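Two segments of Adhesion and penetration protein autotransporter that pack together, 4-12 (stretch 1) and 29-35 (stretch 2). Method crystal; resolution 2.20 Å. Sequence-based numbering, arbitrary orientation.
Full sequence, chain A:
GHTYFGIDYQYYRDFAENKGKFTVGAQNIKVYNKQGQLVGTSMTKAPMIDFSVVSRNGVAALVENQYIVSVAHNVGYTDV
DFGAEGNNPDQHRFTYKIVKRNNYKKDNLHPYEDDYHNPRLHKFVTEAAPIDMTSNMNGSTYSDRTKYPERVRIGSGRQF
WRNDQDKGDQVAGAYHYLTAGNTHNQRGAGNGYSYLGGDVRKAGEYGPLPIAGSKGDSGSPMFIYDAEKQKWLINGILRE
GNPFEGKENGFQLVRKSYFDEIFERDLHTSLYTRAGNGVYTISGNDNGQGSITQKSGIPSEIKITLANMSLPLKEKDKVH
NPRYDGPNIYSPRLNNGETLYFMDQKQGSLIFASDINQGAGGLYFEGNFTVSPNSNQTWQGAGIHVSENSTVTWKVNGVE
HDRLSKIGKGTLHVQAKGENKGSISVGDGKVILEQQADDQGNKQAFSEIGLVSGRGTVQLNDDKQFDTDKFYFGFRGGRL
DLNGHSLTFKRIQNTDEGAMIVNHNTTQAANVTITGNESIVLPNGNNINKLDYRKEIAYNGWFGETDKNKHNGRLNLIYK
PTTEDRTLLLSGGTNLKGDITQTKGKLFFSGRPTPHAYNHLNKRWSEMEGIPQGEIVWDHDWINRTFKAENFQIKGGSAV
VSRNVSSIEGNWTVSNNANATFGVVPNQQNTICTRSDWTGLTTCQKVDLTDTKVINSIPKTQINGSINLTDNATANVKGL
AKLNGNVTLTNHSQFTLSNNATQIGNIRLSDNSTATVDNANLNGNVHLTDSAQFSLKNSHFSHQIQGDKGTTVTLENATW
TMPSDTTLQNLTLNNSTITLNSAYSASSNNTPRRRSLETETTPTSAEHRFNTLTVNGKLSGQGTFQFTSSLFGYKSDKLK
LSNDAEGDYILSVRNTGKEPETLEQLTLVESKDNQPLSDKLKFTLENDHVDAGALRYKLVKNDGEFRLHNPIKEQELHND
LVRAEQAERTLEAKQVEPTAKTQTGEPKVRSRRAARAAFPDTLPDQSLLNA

Stretch 1, residues 4-12: YFGIDYQYY
Stretch 2, residues 29-35: IKVYNKQ

This is a mixed polar and apolar contact in which a turn and the start of a helix lie against the end of a strand and the residues just after it, held by three direct hydrogen bonds, bridging waters and the long side chain of Lys-34. In stretch 1, a type I beta turn runs from Tyr-4 to Ile-7, closed by Ile-7 N to Tyr-4 O at 2.9 Å. Phe-5 (phi/psi -62/-14) and Gly-6 (-74/-8) form its corner. Ile-7 and Asp-8 are extended, and a helix includes Tyr-11 and Tyr-12. In stretch 2, residues 29-32 are strand; Asn-33 (-84/-179) stays extended and Lys-34 (-68/-14) bends.

The register sets Ile-7 CA 4.6 Å from Asn-33 CA, and Tyr-11 CA 7.9 Å from Val-31 CA. Sequence numbers thus rise in opposite senses across the contact.

At the turn, Lys-34 N donates to Gly-6 O at 2.9 Å. The Lys-34 side chain (m, t, t, t) reaches back so that NZ donates to Phe-5 O at 2.7 Å. The same NZ sits over one face of the Phe-5 ring (chi1 t), 3.4 Å from its centroid, a cation-pi contact. Its charge therefore meets both a carbonyl and an aromatic cloud.

At the helix, Tyr-11 (chi1 m) points toward the strand. Its OH accepts from Tyr-32 N at 3.1 Å, nearly straight at 173°. Val-31 (chi1 t) places CG1 over the Tyr-11 ring face, 4.0 Å from the centroid, a CH-pi contact. Ile-7 (m, t) adds a looser apolar contact, CG2 to Val-31 CG1 at 4.4 Å.

Three waters bridge the stretches. Water 1 donates to Gly-6 O and Gln-35 OE1. Water 2 lies 2.7 Å from Ile-7 O and accepts from Lys-34 NZ at 3.1 Å. The O of water 3 accepts from Asp-8 N at 2.9 Å and donates to Tyr-32 O at 2.8 Å.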

# COMPACT_ATOMS: atom_id res chain seq x y z
N TYR A 4 -60.74 -14.35 -17.76
CA TYR A 4 -61.15 -15.06 -16.56
C TYR A 4 -60.94 -14.19 -15.32
O TYR A 4 -59.81 -13.86 -14.96
CB TYR A 4 -60.34 -16.36 -16.45
CG TYR A 4 -60.60 -17.18 -15.21
CD1 TYR A 4 -61.87 -17.26 -14.65
CD2 TYR A 4 -59.58 -17.92 -14.63
CE1 TYR A 4 -62.10 -18.02 -13.51
CE2 TYR A 4 -59.80 -18.69 -13.50
CZ TYR A 4 -61.07 -18.74 -12.95
OH TYR A 4 -61.29 -19.51 -11.83
N PHE A 5 -62.04 -13.83 -14.67
CA PHE A 5 -62.01 -12.98 -13.48
C PHE A 5 -61.26 -13.63 -12.32
O PHE A 5 -60.90 -12.95 -11.35
CB PHE A 5 -63.44 -12.60 -13.05
CG PHE A 5 -63.48 -11.62 -11.91
CD1 PHE A 5 -63.06 -10.32 -12.08
CD2 PHE A 5 -63.95 -12.01 -10.66
CE1 PHE A 5 -63.09 -9.41 -11.04
CE2 PHE A 5 -64.00 -11.11 -9.61
CZ PHE A 5 -63.57 -9.80 -9.80
N GLY A 6 -61.01 -14.93 -12.42
CA GLY A 6 -60.21 -15.63 -11.42
C GLY A 6 -58.72 -15.34 -11.50
O GLY A 6 -57.94 -15.75 -10.64
N ILE A 7 -58.32 -14.63 -12.56
CA ILE A 7 -56.93 -14.22 -12.76
C ILE A 7 -56.88 -12.70 -12.94
O ILE A 7 -57.75 -12.12 -13.60
CB ILE A 7 -56.34 -14.92 -14.00
CG1 ILE A 7 -56.12 -16.41 -13.71
CG2 ILE A 7 -55.03 -14.27 -14.43
CD1 ILE A 7 -55.88 -17.23 -14.95
N ASP A 8 -55.88 -12.06 -12.33
CA ASP A 8 -55.71 -10.60 -12.43
C ASP A 8 -55.86 -10.15 -13.87
O ASP A 8 -55.24 -10.72 -14.77
CB ASP A 8 -54.34 -10.17 -11.95
CG ASP A 8 -54.20 -10.22 -10.45
OD1 ASP A 8 -55.24 -10.23 -9.75
OD2 ASP A 8 -53.06 -10.26 -9.96
N TYR A 9 -56.69 -9.14 -14.08
CA TYR A 9 -56.89 -8.58 -15.41
C TYR A 9 -55.56 -8.08 -15.96
O TYR A 9 -55.35 -8.09 -17.17
CB TYR A 9 -57.89 -7.43 -15.36
CG TYR A 9 -58.61 -7.14 -16.66
CD1 TYR A 9 -59.18 -8.17 -17.41
CD2 TYR A 9 -58.75 -5.85 -17.12
CE1 TYR A 9 -59.85 -7.90 -18.60
CE2 TYR A 9 -59.42 -5.57 -18.30
CZ TYR A 9 -59.97 -6.59 -19.04
OH TYR A 9 -60.62 -6.29 -20.20
N GLN A 10 -54.67 -7.65 -15.07
CA GLN A 10 -53.39 -7.10 -15.49
C GLN A 10 -52.61 -8.04 -16.42
O GLN A 10 -51.95 -7.57 -17.35
CB GLN A 10 -52.52 -6.71 -14.29
CG GLN A 10 -51.39 -5.76 -14.65
CD GLN A 10 -51.90 -4.39 -15.12
OE1 GLN A 10 -52.82 -3.83 -14.54
NE2 GLN A 10 -51.28 -3.86 -16.18
N TYR A 11 -52.70 -9.34 -16.18
CA TYR A 11 -52.00 -10.31 -17.04
C TYR A 11 -52.39 -10.11 -18.50
O TYR A 11 -51.54 -10.04 -19.38
CB TYR A 11 -52.33 -11.74 -16.64
CG TYR A 11 -51.55 -12.27 -15.46
CD1 TYR A 11 -50.22 -12.67 -15.60
CD2 TYR A 11 -52.15 -12.39 -14.21
CE1 TYR A 11 -49.51 -13.16 -14.51
CE2 TYR A 11 -51.45 -12.88 -13.13
CZ TYR A 11 -50.14 -13.26 -13.28
OH TYR A 11 -49.46 -13.75 -12.19
N TYR A 12 -53.68 -10.03 -18.75
CA TYR A 12 -54.17 -9.92 -20.10
C TYR A 12 -53.83 -8.57 -20.73
O TYR A 12 -53.69 -8.46 -21.94
CB TYR A 12 -55.68 -10.11 -20.09
CG TYR A 12 -56.14 -11.44 -19.53
CD1 TYR A 12 -56.20 -12.58 -20.33
CD2 TYR A 12 -56.54 -11.55 -18.20
CE1 TYR A 12 -56.63 -13.79 -19.82
CE2 TYR A 12 -56.97 -12.76 -17.69
CZ TYR A 12 -57.02 -13.88 -18.50
OH TYR A 12 -57.46 -15.07 -17.98
N ILE A 29 -43.04 -17.43 -18.18
CA ILE A 29 -43.70 -16.50 -17.27
C ILE A 29 -44.73 -17.25 -16.43
O ILE A 29 -45.69 -17.82 -16.96
CB ILE A 29 -44.37 -15.32 -18.01
CG1 ILE A 29 -43.33 -14.53 -18.81
CG2 ILE A 29 -45.06 -14.39 -17.03
CD1 ILE A 29 -43.27 -14.93 -20.27
N LYS A 30 -44.52 -17.26 -15.13
CA LYS A 30 -45.46 -17.90 -14.22
C LYS A 30 -46.72 -17.05 -14.10
O LYS A 30 -46.65 -15.83 -13.97
CB LYS A 30 -44.81 -18.11 -12.86
CG LYS A 30 -43.74 -19.21 -12.87
CD LYS A 30 -42.93 -19.17 -11.58
CE LYS A 30 -41.78 -20.18 -11.61
NZ LYS A 30 -42.28 -21.57 -11.70
N VAL A 31 -47.87 -17.71 -14.15
CA VAL A 31 -49.15 -17.04 -14.04
C VAL A 31 -49.92 -17.60 -12.84
O VAL A 31 -50.27 -18.78 -12.82
CB VAL A 31 -49.99 -17.23 -15.31
CG1 VAL A 31 -51.38 -16.65 -15.13
CG2 VAL A 31 -49.27 -16.60 -16.49
N TYR A 32 -50.17 -16.75 -11.85
CA TYR A 32 -50.87 -17.15 -10.63
C TYR A 32 -52.31 -16.65 -10.66
O TYR A 32 -52.59 -15.62 -11.25
CB TYR A 32 -50.15 -16.62 -9.39
CG TYR A 32 -48.71 -17.07 -9.30
CD1 TYR A 32 -48.38 -18.28 -8.68
CD2 TYR A 32 -47.69 -16.31 -9.84
CE1 TYR A 32 -47.07 -18.70 -8.61
CE2 TYR A 32 -46.37 -16.73 -9.77
CZ TYR A 32 -46.07 -17.92 -9.15
OH TYR A 32 -44.76 -18.34 -9.08
N ASN A 33 -53.22 -17.39 -10.03
CA ASN A 33 -54.60 -16.91 -9.89
C ASN A 33 -54.76 -15.97 -8.70
O ASN A 33 -53.79 -15.67 -8.00
CB ASN A 33 -55.61 -18.06 -9.85
CG ASN A 33 -55.43 -18.98 -8.64
OD1 ASN A 33 -54.86 -18.60 -7.61
ND2 ASN A 33 -55.91 -20.21 -8.76
N LYS A 34 -55.98 -15.50 -8.47
CA LYS A 34 -56.19 -14.53 -7.41
C LYS A 34 -55.98 -15.16 -6.04
O LYS A 34 -55.84 -14.46 -5.04
CB LYS A 34 -57.56 -13.86 -7.54
CG LYS A 34 -57.64 -12.96 -8.77
CD LYS A 34 -58.92 -12.13 -8.84
CE LYS A 34 -58.83 -11.13 -9.98
NZ LYS A 34 -60.16 -10.58 -10.39
N GLN A 35 -55.93 -16.49 -5.99
CA GLN A 35 -55.65 -17.20 -4.75
C GLN A 35 -54.16 -17.46 -4.60
O GLN A 35 -53.74 -18.21 -3.72
CB GLN A 35 -56.42 -18.52 -4.66
CG GLN A 35 -57.90 -18.36 -4.38
CD GLN A 35 -58.67 -17.78 -5.56
OE1 GLN A 35 -58.63 -18.33 -6.66
NE2 GLN A 35 -59.39 -16.69 -5.31
O HOH W 1 -59.35 -17.99 -9.22
O HOH W 2 -59.67 -10.23 -13.43
O HOH W 3 -54.08 -13.41 -10.55